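Local coordinates for protein telomerase reverse transcriptase (Takifugu rubripes, PDB 4LMO) that serves as the RNA-binding domain of telomerase, the reverse transcriptase that lengthens chromosome ends by copying a template within its own RNA subunit, at residues A[40-45]-A[52-57]; A[67-72]-A[198-203]; A[89-94]-A[126-131]; A[222-227]-A[239-244]. All coordinates share one frame; numbering follows the deposited sequence.

Contact 1 (A[40-45]-A[52-57]); sequences GRDLIR and VLYLNG
Y54, on the 3-10 turn 52-56 that follows helix 40-48, packs back against that helix, laying its ring against R45 and offering its hydroxyl to D42. Y54 OH donates to D42 OD1 at 2.8 Å, taking the lone pair of that oxygen that faces away from OD2. The other carboxylate oxygen, OD2, is engaged by the backbone N of Q39 and by a salt bridge to R36. In this largely helical RNA-binding domain the arrangement is a good example of one ring contacted by two residues a turn apart on the helix. R45 CB sits 3.5 Å from the centroid of the Y54 ring, only 3° off the normal, a CH-pi contact; R45 CG follows at 3.6 Å from Y54 CE1. The R45 chain bends at chi2 (-85°), carrying the guanidinium off the ring toward the carboxylate of E50 and the carbonyl of P62. K29 adds a cation-pi contact to the same ring. Without the phenol, as with an alanine here, D42 OD1 would probably lose this donor and the R45 methylenes their ring face.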
loop_
_atom_site.group_PDB
_atom_site.type_symbol
_atom_site.label_atom_id
_atom_site.label_comp_id
_atom_site.label_asym_id
_atom_site.label_seq_id
_atom_site.Cartn_x
_atom_site.Cartn_y
_atom_site.Cartn_z
ATOM N N GLY A 40 -15.517 3.821 4.940
ATOM C CA GLY A 40 -14.579 4.539 5.811
ATOM C C GLY A 40 -14.480 3.963 7.213
ATOM O O GLY A 40 -13.386 3.809 7.755
ATOM N N ARG A 41 -15.636 3.642 7.787
ATOM C CA ARG A 41 -15.739 3.019 9.103
ATOM C C ARG A 41 -15.018 1.666 9.152
ATOM O O ARG A 41 -14.347 1.346 10.139
ATOM C CB ARG A 41 -17.223 2.901 9.479
ATOM C CG ARG A 41 -17.610 1.797 10.451
ATOM C CD ARG A 41 -19.079 1.428 10.272
ATOM N NE ARG A 41 -19.290 0.487 9.167
ATOM C CZ ARG A 41 -19.621 0.822 7.918
ATOM N NH1 ARG A 41 -19.782 -0.128 7.005
ATOM N NH2 ARG A 41 -19.793 2.094 7.571
ATOM N N ASP A 42 -15.149 0.888 8.076
ATOM C CA ASP A 42 -14.453 -0.393 7.942
ATOM C C ASP A 42 -12.936 -0.203 7.948
ATOM O O ASP A 42 -12.218 -0.951 8.617
ATOM C CB ASP A 42 -14.885 -1.126 6.665
ATOM C CG ASP A 42 -16.371 -1.452 6.641
ATOM O OD1 ASP A 42 -16.906 -1.944 7.659
ATOM O OD2 ASP A 42 -17.003 -1.224 5.591
ATOM N N LEU A 43 -12.460 0.802 7.214
ATOM C CA LEU A 43 -11.029 1.092 7.128
ATOM C C LEU A 43 -10.435 1.505 8.472
ATOM O O LEU A 43 -9.342 1.065 8.829
ATOM C CB LEU A 43 -10.729 2.146 6.052
ATOM C CG LEU A 43 -9.244 2.421 5.775
ATOM C CD1 LEU A 43 -8.496 1.153 5.378
ATOM C CD2 LEU A 43 -9.074 3.494 4.713
ATOM N N ILE A 44 -11.161 2.340 9.211
ATOM C CA ILE A 44 -10.759 2.734 10.566
ATOM C C ILE A 44 -10.547 1.503 11.458
ATOM O O ILE A 44 -9.604 1.454 12.250
ATOM C CB ILE A 44 -11.770 3.726 11.186
ATOM C CG1 ILE A 44 -11.703 5.062 10.436
ATOM C CG2 ILE A 44 -11.511 3.922 12.677
ATOM C CD1 ILE A 44 -12.792 6.045 10.797
ATOM N N ARG A 45 -11.417 0.508 11.295
ATOM C CA ARG A 45 -11.305 -0.774 11.991
ATOM C C ARG A 45 -10.021 -1.524 11.634
ATOM O O ARG A 45 -9.323 -2.023 12.518
ATOM C CB ARG A 45 -12.521 -1.649 11.674
ATOM C CG ARG A 45 -13.795 -1.206 12.364
ATOM C CD ARG A 45 -13.843 -1.796 13.759
ATOM N NE ARG A 45 -14.564 -0.949 14.692
ATOM C CZ ARG A 45 -14.632 -1.163 16.000
ATOM N NH1 ARG A 45 -14.018 -2.204 16.549
ATOM N NH2 ARG A 45 -15.316 -0.324 16.760
ATOM N N VAL A 52 -6.455 -6.296 9.727
ATOM C CA VAL A 52 -6.946 -6.812 8.439
ATOM C C VAL A 52 -8.016 -7.902 8.558
ATOM O O VAL A 52 -8.868 -8.034 7.677
ATOM C CB VAL A 52 -5.803 -7.316 7.518
ATOM C CG1 VAL A 52 -5.012 -6.146 6.958
ATOM C CG2 VAL A 52 -4.882 -8.288 8.243
ATOM N N LEU A 53 -7.978 -8.666 9.651
ATOM C CA LEU A 53 -8.898 -9.792 9.852
ATOM C C LEU A 53 -10.332 -9.350 10.148
ATOM O O LEU A 53 -11.252 -10.175 10.183
ATOM C CB LEU A 53 -8.380 -10.744 10.936
ATOM C CG LEU A 53 -7.071 -11.484 10.622
ATOM C CD1 LEU A 53 -6.530 -12.191 11.857
ATOM C CD2 LEU A 53 -7.248 -12.464 9.469
ATOM N N TYR A 54 -10.509 -8.046 10.353
ATOM C CA TYR A 54 -11.831 -7.442 10.451
ATOM C C TYR A 54 -12.660 -7.773 9.207
ATOM O O TYR A 54 -13.875 -7.956 9.296
ATOM C CB TYR A 54 -11.709 -5.925 10.642
ATOM C CG TYR A 54 -13.017 -5.178 10.528
ATOM C CD1 TYR A 54 -13.909 -5.124 11.599
ATOM C CD2 TYR A 54 -13.365 -4.530 9.345
ATOM C CE1 TYR A 54 -15.115 -4.446 11.491
ATOM C CE2 TYR A 54 -14.565 -3.849 9.228
ATOM C CZ TYR A 54 -15.435 -3.809 10.302
ATOM O OH TYR A 54 -16.625 -3.131 10.181
ATOM N N LEU A 55 -11.989 -7.860 8.059
ATOM C CA LEU A 55 -12.621 -8.233 6.793
ATOM C C LEU A 55 -13.156 -9.666 6.801
ATOM O O LEU A 55 -14.049 -10.009 6.022
ATOM C CB LEU A 55 -11.642 -8.044 5.626
ATOM C CG LEU A 55 -11.224 -6.610 5.272
ATOM C CD1 LEU A 55 -10.088 -6.592 4.259
ATOM C CD2 LEU A 55 -12.411 -5.817 4.753
ATOM N N ASN A 56 -12.613 -10.490 7.693
ATOM C CA ASN A 56 -12.989 -11.899 7.787
ATOM C C ASN A 56 -13.909 -12.211 8.967
ATOM O O ASN A 56 -14.237 -13.373 9.217
ATOM C CB ASN A 56 -11.735 -12.770 7.825
ATOM C CG ASN A 56 -10.922 -12.666 6.551
ATOM O OD1 ASN A 56 -11.352 -13.114 5.487
ATOM N ND2 ASN A 56 -9.740 -12.069 6.653
ATOM N N GLY A 57 -14.321 -11.169 9.682
ATOM C CA GLY A 57 -15.296 -11.302 10.757
ATOM C C GLY A 57 -14.773 -11.088 12.165
ATOM O O GLY A 57 -15.523 -11.233 13.124
#

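Contact 2 (A[67-72]-A[198-203]); sequences RRFFNM and TQILGQ
R68 NH1 is held by two acceptors, the carboxylate of E193 and the backbone carbonyl of L181, while lower down the same side chain CD meets I200. The chain leaves its helix with CG anti to the backbone N (chi1 -160°) and stays extended at chi2, which puts R68 CD 3.6 Å from I200 CD1; the bend at chi3 then turns the guanidinium toward its acceptors. The same methyl meets F69, whose CZ lies 3.8 Å from I200 CD1; the two side chains reach toward each other from opposite directions, and F69 CE2 also lies 4.0 Å from I200 CG2. M72 contributes more loosely, its CE standing 4.4 Å from I200 CG2. A single branched residue of the long helix 191-220 thus meets three side chains of 67-72. F48 and F49 carry the apolar cluster onward, F49 meeting the F69 ring edge-to-face. Replacing I200 by an alanine would probably open a gap beside F69 CZ and leave R68 CD without its methyl neighbour. Residues 65-70 are thought, by similarity, to interact with the RNA template. The chemistry therefore divides in two: apolar carbons join the two segments, while E193 offsets the arginine's charge and the L181 carbonyl accepts a hydrogen bond from it.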
loop_
_atom_site.group_PDB
_atom_site.type_symbol
_atom_site.label_atom_id
_atom_site.label_comp_id
_atom_site.label_asym_id
_atom_site.label_seq_id
_atom_site.Cartn_x
_atom_site.Cartn_y
_atom_site.Cartn_z
ATOM N N ARG A 67 -15.957 8.632 19.906
ATOM C CA ARG A 67 -16.165 9.921 19.243
ATOM C C ARG A 67 -14.944 10.373 18.439
ATOM O O ARG A 67 -15.087 10.882 17.325
ATOM C CB ARG A 67 -16.582 11.000 20.251
ATOM C CG ARG A 67 -17.317 12.169 19.615
ATOM C CD ARG A 67 -17.526 13.317 20.590
ATOM N NE ARG A 67 -17.879 14.552 19.888
ATOM C CZ ARG A 67 -17.010 15.499 19.534
ATOM N NH1 ARG A 67 -15.717 15.373 19.817
ATOM N NH2 ARG A 67 -17.436 16.579 18.894
ATOM N N ARG A 68 -13.755 10.167 19.007
ATOM C CA ARG A 68 -12.484 10.513 18.365
ATOM C C ARG A 68 -12.342 9.846 16.996
ATOM O O ARG A 68 -11.999 10.501 16.009
ATOM C CB ARG A 68 -11.308 10.118 19.266
ATOM C CG ARG A 68 -10.005 10.844 18.957
ATOM C CD ARG A 68 -8.805 10.183 19.621
ATOM N NE ARG A 68 -8.781 10.345 21.076
ATOM C CZ ARG A 68 -8.104 11.292 21.724
ATOM N NH1 ARG A 68 -7.379 12.188 21.059
ATOM N NH2 ARG A 68 -8.152 11.344 23.050
ATOM N N PHE A 69 -12.622 8.546 16.949
ATOM C CA PHE A 69 -12.489 7.763 15.724
ATOM C C PHE A 69 -13.708 7.888 14.813
ATOM O O PHE A 69 -13.593 7.726 13.596
ATOM C CB PHE A 69 -12.181 6.298 16.053
ATOM C CG PHE A 69 -10.832 6.095 16.694
ATOM C CD1 PHE A 69 -10.679 6.190 18.076
ATOM C CD2 PHE A 69 -9.710 5.823 15.916
ATOM C CE1 PHE A 69 -9.436 6.011 18.668
ATOM C CE2 PHE A 69 -8.466 5.642 16.502
ATOM C CZ PHE A 69 -8.330 5.736 17.880
ATOM N N PHE A 70 -14.866 8.186 15.401
ATOM C CA PHE A 70 -16.081 8.440 14.627
ATOM C C PHE A 70 -15.936 9.676 13.741
ATOM O O PHE A 70 -16.429 9.701 12.615
ATOM C CB PHE A 70 -17.310 8.586 15.535
ATOM C CG PHE A 70 -18.584 8.873 14.784
ATOM C CD1 PHE A 70 -19.153 10.145 14.809
ATOM C CD2 PHE A 70 -19.202 7.878 14.029
ATOM C CE1 PHE A 70 -20.321 10.413 14.109
ATOM C CE2 PHE A 70 -20.368 8.140 13.326
ATOM C CZ PHE A 70 -20.928 9.409 13.367
ATOM N N ASN A 71 -15.255 10.697 14.253
ATOM C CA ASN A 71 -15.035 11.928 13.499
ATOM C C ASN A 71 -14.070 11.771 12.322
ATOM O O ASN A 71 -14.016 12.635 11.446
ATOM C CB ASN A 71 -14.582 13.052 14.431
ATOM C CG ASN A 71 -15.683 13.507 15.375
ATOM O OD1 ASN A 71 -15.429 13.795 16.542
ATOM N ND2 ASN A 71 -16.915 13.576 14.870
ATOM N N MET A 72 -13.332 10.663 12.303
ATOM C CA MET A 72 -12.383 10.364 11.230
ATOM C C MET A 72 -13.054 9.698 10.028
ATOM O O MET A 72 -12.463 9.622 8.949
ATOM C CB MET A 72 -11.256 9.458 11.739
ATOM C CG MET A 72 -10.506 9.962 12.962
ATOM S SD MET A 72 -9.320 8.724 13.524
ATOM C CE MET A 72 -8.839 9.398 15.114
ATOM N N THR A 198 0.176 10.278 19.669
ATOM C CA THR A 198 1.346 9.645 19.050
ATOM C C THR A 198 1.062 8.175 18.700
ATOM O O THR A 198 1.456 7.695 17.632
ATOM C CB THR A 198 2.586 9.738 19.973
ATOM O OG1 THR A 198 2.738 11.081 20.448
ATOM C CG2 THR A 198 3.854 9.331 19.237
ATOM N N GLN A 199 0.377 7.481 19.608
ATOM C CA GLN A 199 -0.019 6.083 19.430
ATOM C C GLN A 199 -0.904 5.887 18.191
ATOM O O GLN A 199 -0.656 4.987 17.382
ATOM C CB GLN A 199 -0.732 5.587 20.694
ATOM C CG GLN A 199 -1.178 4.131 20.672
ATOM C CD GLN A 199 -1.891 3.729 21.952
ATOM O OE1 GLN A 199 -1.315 3.787 23.042
ATOM N NE2 GLN A 199 -3.149 3.314 21.827
ATOM N N ILE A 200 -1.925 6.735 18.048
ATOM C CA ILE A 200 -2.844 6.655 16.909
ATOM C C ILE A 200 -2.114 6.950 15.598
ATOM O O ILE A 200 -2.246 6.198 14.629
ATOM C CB ILE A 200 -4.063 7.599 17.066
ATOM C CG1 ILE A 200 -4.862 7.257 18.325
ATOM C CG2 ILE A 200 -4.978 7.504 15.854
ATOM C CD1 ILE A 200 -5.784 8.364 18.789
ATOM N N LEU A 201 -1.339 8.034 15.578
ATOM C CA LEU A 201 -0.585 8.422 14.388
ATOM C C LEU A 201 0.449 7.366 14.001
ATOM O O LEU A 201 0.702 7.145 12.813
ATOM C CB LEU A 201 0.092 9.784 14.584
ATOM C CG LEU A 201 0.843 10.374 13.380
ATOM C CD1 LEU A 201 -0.106 10.782 12.260
ATOM C CD2 LEU A 201 1.694 11.554 13.810
ATOM N N GLY A 202 1.044 6.724 15.005
ATOM C CA GLY A 202 1.939 5.597 14.779
ATOM C C GLY A 202 1.243 4.512 13.982
ATOM O O GLY A 202 1.739 4.092 12.935
ATOM N N GLN A 203 0.081 4.074 14.468
ATOM C CA GLN A 203 -0.724 3.059 13.785
ATOM C C GLN A 203 -0.985 3.407 12.321
ATOM O O GLN A 203 -0.870 2.550 11.447
ATOM C CB GLN A 203 -2.066 2.873 14.486
ATOM C CG GLN A 203 -2.037 2.019 15.740
ATOM C CD GLN A 203 -3.386 2.005 16.437
ATOM O OE1 GLN A 203 -3.875 3.041 16.891
ATOM N NE2 GLN A 203 -3.998 0.830 16.516
#

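Contact 3 (A[89-94]-A[126-131]); sequences SRLLQK and VRECLL
L91 supplies the apolar part of this contact, sending its two methyls to neighbouring residues of helix 119-133. Its CD2 lies 3.9 Å from E128 CB, while its CD1 lies 4.3 Å from C129 SG. With CG anti to the carbonyl carbon (chi1 -69°), the leucine points at helix 119-133 and meets the glutamate side chain at about a right angle. The helices come close here, the CA atoms of L91 and E128 being 7.1 Å apart.

Within the fold, helix 88-93 lies against one flank of helix 119-133, while V126 and L130 turn to helices 142-158 and 191-220; C129 also touches L216 of the latter. The connection between the two segments includes C96 and C117, which form a disulfide. Between these two segments one leucine carries the contact from the short helix.

Polar interactions stay on one side of the interface. The E128 chain is bent at chi2 (-52°), and its carboxylate pairs with the adjacent R127 in a salt bridge; the modelled R127 NH2 to E128 OE2 separation is too short to be trusted in detail, and the R127 NE bond to the same oxygen is weak. K94, just past the end of helix 88-93, keeps its NZ 6.8 Å from E128 OE1, opposite in charge but not in contact.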
loop_
_atom_site.group_PDB
_atom_site.type_symbol
_atom_site.label_atom_id
_atom_site.label_comp_id
_atom_site.label_asym_id
_atom_site.label_seq_id
_atom_site.Cartn_x
_atom_site.Cartn_y
_atom_site.Cartn_z
ATOM N N SER A 89 -3.161 1.927 -13.316
ATOM C CA SER A 89 -2.530 1.531 -14.571
ATOM C C SER A 89 -1.846 2.712 -15.252
ATOM O O SER A 89 -0.700 2.591 -15.681
ATOM C CB SER A 89 -3.542 0.874 -15.510
ATOM O OG SER A 89 -3.980 -0.364 -14.982
ATOM N N ARG A 90 -2.546 3.847 -15.333
ATOM C CA ARG A 90 -1.970 5.083 -15.870
ATOM C C ARG A 90 -0.711 5.503 -15.111
ATOM O O ARG A 90 0.303 5.840 -15.724
ATOM C CB ARG A 90 -2.985 6.230 -15.844
ATOM C CG ARG A 90 -3.990 6.242 -16.984
ATOM C CD ARG A 90 -4.376 7.675 -17.319
ATOM N NE ARG A 90 -5.740 7.790 -17.835
ATOM C CZ ARG A 90 -6.785 8.210 -17.123
ATOM N NH1 ARG A 90 -6.639 8.567 -15.853
ATOM N NH2 ARG A 90 -7.985 8.279 -17.687
ATOM N N LEU A 91 -0.781 5.474 -13.780
ATOM C CA LEU A 91 0.348 5.868 -12.934
ATOM C C LEU A 91 1.548 4.924 -13.053
ATOM O O LEU A 91 2.690 5.367 -12.971
ATOM C CB LEU A 91 -0.088 6.031 -11.473
ATOM C CG LEU A 91 -1.018 7.213 -11.169
ATOM C CD1 LEU A 91 -1.569 7.112 -9.756
ATOM C CD2 LEU A 91 -0.322 8.553 -11.377
ATOM N N LEU A 92 1.285 3.634 -13.248
ATOM C CA LEU A 92 2.341 2.676 -13.573
ATOM C C LEU A 92 2.897 2.941 -14.975
ATOM O O LEU A 92 4.102 2.820 -15.205
ATOM C CB LEU A 92 1.825 1.236 -13.474
ATOM C CG LEU A 92 1.645 0.598 -12.090
ATOM C CD1 LEU A 92 0.724 -0.610 -12.170
ATOM C CD2 LEU A 92 2.979 0.219 -11.459
ATOM N N GLN A 93 2.011 3.310 -15.900
ATOM C CA GLN A 93 2.387 3.577 -17.287
ATOM C C GLN A 93 3.144 4.886 -17.463
ATOM O O GLN A 93 3.842 5.074 -18.461
ATOM C CB GLN A 93 1.158 3.555 -18.201
ATOM C CG GLN A 93 0.746 2.160 -18.652
ATOM C CD GLN A 93 1.838 1.441 -19.427
ATOM O OE1 GLN A 93 2.329 0.399 -19.001
ATOM N NE2 GLN A 93 2.230 2.006 -20.562
ATOM N N LYS A 94 3.002 5.793 -16.501
ATOM C CA LYS A 94 3.713 7.066 -16.551
ATOM C C LYS A 94 4.874 7.123 -15.548
ATOM O O LYS A 94 5.454 8.189 -15.320
ATOM C CB LYS A 94 2.739 8.244 -16.389
ATOM C CG LYS A 94 2.240 8.486 -14.970
ATOM C CD LYS A 94 0.812 9.020 -14.943
ATOM C CE LYS A 94 0.690 10.436 -15.490
ATOM N NZ LYS A 94 -0.624 11.040 -15.131
ATOM N N VAL A 126 4.750 4.769 -6.273
ATOM C CA VAL A 126 4.205 4.748 -4.917
ATOM C C VAL A 126 3.959 6.166 -4.391
ATOM O O VAL A 126 2.980 6.410 -3.680
ATOM C CB VAL A 126 5.104 3.914 -3.971
ATOM C CG1 VAL A 126 5.122 4.476 -2.555
ATOM C CG2 VAL A 126 4.663 2.458 -3.977
ATOM N N ARG A 127 4.839 7.093 -4.770
ATOM C CA ARG A 127 4.717 8.499 -4.388
ATOM C C ARG A 127 3.472 9.136 -4.995
ATOM O O ARG A 127 2.742 9.854 -4.308
ATOM C CB ARG A 127 5.958 9.286 -4.815
ATOM C CG ARG A 127 6.074 10.659 -4.171
ATOM C CD ARG A 127 7.028 11.557 -4.938
ATOM N NE ARG A 127 6.445 12.024 -6.195
ATOM C CZ ARG A 127 7.125 12.640 -7.161
ATOM N NH1 ARG A 127 8.428 12.869 -7.031
ATOM N NH2 ARG A 127 6.500 13.026 -8.262
ATOM N N GLU A 128 3.241 8.871 -6.282
ATOM C CA GLU A 128 2.069 9.395 -6.987
ATOM C C GLU A 128 0.772 8.808 -6.442
ATOM O O GLU A 128 -0.255 9.490 -6.399
ATOM C CB GLU A 128 2.170 9.147 -8.498
ATOM C CG GLU A 128 3.262 9.938 -9.213
ATOM C CD GLU A 128 3.214 11.429 -8.925
ATOM O OE1 GLU A 128 2.114 12.020 -8.944
ATOM O OE2 GLU A 128 4.285 12.017 -8.682
ATOM N N CYS A 129 0.827 7.541 -6.033
ATOM C CA CYS A 129 -0.304 6.879 -5.394
ATOM C C CYS A 129 -0.662 7.535 -4.060
ATOM O O CYS A 129 -1.840 7.752 -3.774
ATOM C CB CYS A 129 -0.018 5.391 -5.198
ATOM S SG CYS A 129 -0.005 4.436 -6.730
ATOM N N LEU A 130 0.354 7.853 -3.256
ATOM C CA LEU A 130 0.148 8.535 -1.974
ATOM C C LEU A 130 -0.517 9.900 -2.151
ATOM O O LEU A 130 -1.390 10.276 -1.366
ATOM C CB LEU A 130 1.468 8.683 -1.209
ATOM C CG LEU A 130 2.083 7.419 -0.598
ATOM C CD1 LEU A 130 3.567 7.616 -0.345
ATOM C CD2 LEU A 130 1.364 7.003 0.679
ATOM N N LEU A 131 -0.108 10.626 -3.190
ATOM C CA LEU A 131 -0.666 11.943 -3.499
ATOM C C LEU A 131 -2.104 11.884 -4.015
ATOM O O LEU A 131 -2.905 12.773 -3.724
ATOM C CB LEU A 131 0.222 12.680 -4.509
ATOM C CG LEU A 131 1.539 13.294 -4.019
ATOM C CD1 LEU A 131 2.374 13.770 -5.200
ATOM C CD2 LEU A 131 1.295 14.439 -3.044
#

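Contact 4 (A[222-227]-A[239-244]); sequences YATESM and EVWAKL
The ring of Y222 lies over one face of the W241 indole, T224 approaches the indole obliquely, and the methyl of M227 stands at the indole edge near its plane. These groups join a beta-hairpin, strands 221-224 and 234-237, to helix 238-251, which starts directly after the second strand and folds back so that its tryptophan stacks on the first. The tyrosine and the five-membered ring of W241 form an offset stack, with centroids 4.1 Å apart and planes inclined by 18°. Y222 CD2 sits over the centre of the indole, 3.3 Å from W241 CE2, and in return W241 NE1 lies above the tyrosine ring, displaced toward its rim. Y222 CB adds a CH-pi contact to the five-membered ring, 4.0 Å from its centroid. In both aromatic residues CG is anti to the backbone N, chi1 being -174° in Y222 and -173° in W241, which stretches each ring away from its own backbone and into the other. Two residues on, T224 points to the same side as Y222, and its side chain runs at about a right angle to that of W241. M227, poorly ordered and preceded by a cis peptide, is a less certain neighbour. Y222 is meanwhile held by backbone bonds to Y236 of the partner strand, as T224 is by R234. At the far end of the indole, T224 CG2 rests 3.8 Å from W241 CZ3.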
loop_
_atom_site.group_PDB
_atom_site.type_symbol
_atom_site.label_atom_id
_atom_site.label_comp_id
_atom_site.label_asym_id
_atom_site.label_seq_id
_atom_site.Cartn_x
_atom_site.Cartn_y
_atom_site.Cartn_z
ATOM N N TYR A 222 6.864 -7.944 -9.088
ATOM C CA TYR A 222 7.467 -9.127 -8.502
ATOM C C TYR A 222 8.974 -8.932 -8.430
ATOM O O TYR A 222 9.636 -8.735 -9.450
ATOM C CB TYR A 222 7.122 -10.400 -9.282
ATOM C CG TYR A 222 7.623 -11.661 -8.606
ATOM C CD1 TYR A 222 6.819 -12.362 -7.708
ATOM C CD2 TYR A 222 8.912 -12.140 -8.844
ATOM C CE1 TYR A 222 7.278 -13.508 -7.080
ATOM C CE2 TYR A 222 9.379 -13.286 -8.219
ATOM C CZ TYR A 222 8.559 -13.966 -7.341
ATOM O OH TYR A 222 9.024 -15.108 -6.724
ATOM N N ALA A 223 9.505 -8.980 -7.216
ATOM C CA ALA A 223 10.937 -8.846 -7.003
ATOM C C ALA A 223 11.612 -10.211 -6.973
ATOM O O ALA A 223 11.087 -11.160 -6.388
ATOM C CB ALA A 223 11.218 -8.078 -5.721
ATOM N N THR A 224 12.771 -10.295 -7.618
ATOM C CA THR A 224 13.585 -11.509 -7.640
ATOM C C THR A 224 15.056 -11.169 -7.371
ATOM O O THR A 224 15.491 -10.040 -7.609
ATOM C CB THR A 224 13.415 -12.291 -8.965
ATOM O OG1 THR A 224 14.070 -13.560 -8.868
ATOM C CG2 THR A 224 13.979 -11.514 -10.156
ATOM N N GLU A 225 15.811 -12.147 -6.874
ATOM C CA GLU A 225 17.183 -11.920 -6.403
ATOM C C GLU A 225 18.270 -12.288 -7.412
ATOM O O GLU A 225 19.453 -12.325 -7.069
ATOM C CB GLU A 225 17.427 -12.668 -5.085
ATOM C CG GLU A 225 17.237 -14.177 -5.175
ATOM C CD GLU A 225 17.421 -14.889 -3.846
ATOM O OE1 GLU A 225 17.631 -14.216 -2.811
ATOM O OE2 GLU A 225 17.347 -16.135 -3.837
ATOM N N SER A 226 17.870 -12.554 -8.651
ATOM C CA SER A 226 18.812 -12.955 -9.693
ATOM C C SER A 226 19.480 -11.714 -10.338
ATOM O O SER A 226 19.747 -10.743 -9.627
ATOM C CB SER A 226 18.111 -13.873 -10.693
ATOM O OG SER A 226 17.469 -14.954 -10.042
ATOM N N MET A 227 19.767 -11.703 -11.644
ATOM C CA MET A 227 19.443 -12.763 -12.604
ATOM C C MET A 227 20.645 -13.640 -13.011
ATOM O O MET A 227 20.566 -14.865 -12.895
ATOM C CB MET A 227 18.741 -12.175 -13.840
ATOM C CG MET A 227 17.315 -11.691 -13.607
ATOM S SD MET A 227 16.051 -12.799 -14.269
ATOM C CE MET A 227 15.569 -13.747 -12.831
ATOM N N GLU A 239 3.160 -7.857 -14.940
ATOM C CA GLU A 239 2.828 -8.203 -16.325
ATOM C C GLU A 239 4.049 -8.741 -17.070
ATOM O O GLU A 239 3.947 -9.728 -17.802
ATOM C CB GLU A 239 2.257 -6.997 -17.080
ATOM C CG GLU A 239 0.939 -6.458 -16.540
ATOM C CD GLU A 239 1.119 -5.363 -15.503
ATOM O OE1 GLU A 239 2.187 -5.307 -14.849
ATOM O OE2 GLU A 239 0.181 -4.552 -15.339
ATOM N N VAL A 240 5.194 -8.087 -16.878
ATOM C CA VAL A 240 6.449 -8.518 -17.497
ATOM C C VAL A 240 6.921 -9.825 -16.859
ATOM O O VAL A 240 7.482 -10.689 -17.540
ATOM C CB VAL A 240 7.564 -7.454 -17.388
ATOM C CG1 VAL A 240 8.663 -7.733 -18.404
ATOM C CG2 VAL A 240 7.010 -6.056 -17.602
ATOM N N TRP A 241 6.681 -9.966 -15.557
ATOM C CA TRP A 241 7.026 -11.195 -14.844
ATOM C C TRP A 241 6.190 -12.358 -15.307
ATOM O O TRP A 241 6.707 -13.457 -15.500
ATOM C CB TRP A 241 6.914 -11.016 -13.334
ATOM C CG TRP A 241 7.430 -12.222 -12.588
ATOM C CD1 TRP A 241 6.688 -13.200 -11.932
ATOM C CD2 TRP A 241 8.830 -12.637 -12.433
ATOM N NE1 TRP A 241 7.509 -14.152 -11.384
ATOM C CE2 TRP A 241 8.806 -13.878 -11.651
ATOM C CE3 TRP A 241 10.056 -12.121 -12.843
ATOM C CZ2 TRP A 241 9.968 -14.551 -11.305
ATOM C CZ3 TRP A 241 11.222 -12.813 -12.489
ATOM C CH2 TRP A 241 11.177 -13.996 -11.736
ATOM N N ALA A 242 4.894 -12.120 -15.499
ATOM C CA ALA A 242 3.988 -13.130 -16.045
ATOM C C ALA A 242 4.402 -13.575 -17.455
ATOM O O ALA A 242 4.240 -14.742 -17.809
ATOM C CB ALA A 242 2.554 -12.622 -16.039
ATOM N N LYS A 243 4.939 -12.642 -18.241
ATOM C CA LYS A 243 5.477 -12.942 -19.573
ATOM C C LYS A 243 6.757 -13.785 -19.494
ATOM O O LYS A 243 6.928 -14.729 -20.268
ATOM C CB LYS A 243 5.740 -11.648 -20.354
ATOM C CG LYS A 243 6.075 -11.841 -21.831
ATOM C CD LYS A 243 4.914 -11.492 -22.756
ATOM C CE LYS A 243 3.924 -12.637 -22.925
ATOM N NZ LYS A 243 2.975 -12.386 -24.048
ATOM N N LEU A 244 7.647 -13.440 -18.564
ATOM C CA LEU A 244 8.895 -14.187 -18.371
ATOM C C LEU A 244 8.645 -15.631 -17.939
ATOM O O LEU A 244 9.297 -16.549 -18.436
ATOM C CB LEU A 244 9.814 -13.488 -17.361
ATOM C CG LEU A 244 10.568 -12.223 -17.787
ATOM C CD1 LEU A 244 11.155 -11.529 -16.569
ATOM C CD2 LEU A 244 11.657 -12.523 -18.810
#

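In the fold
Contacts 1 and 2 form one end of the domain, their centres 15 Å apart; they touch directly, I44 CD1 lying 3.4 Å from F69 O, and helices 40-48 and 67-70 are successive in the chain. Contacts 3 and 4 lie toward the other end, 20 Å apart by centres, with about 5 Å between nearest atoms. Along the sequence contact 1 closes first; contact 2 then spans a long stretch that contains contact 3, and contact 4 closes last. Helix 191-220 links the ends: it carries one side of contact 2, passes C129 of contact 3, and leads directly into the strand of contact 4, some 39 Å from contact 2 between centres. The putative template-binding residues 65-70 are thus tied to the domain's longest helix.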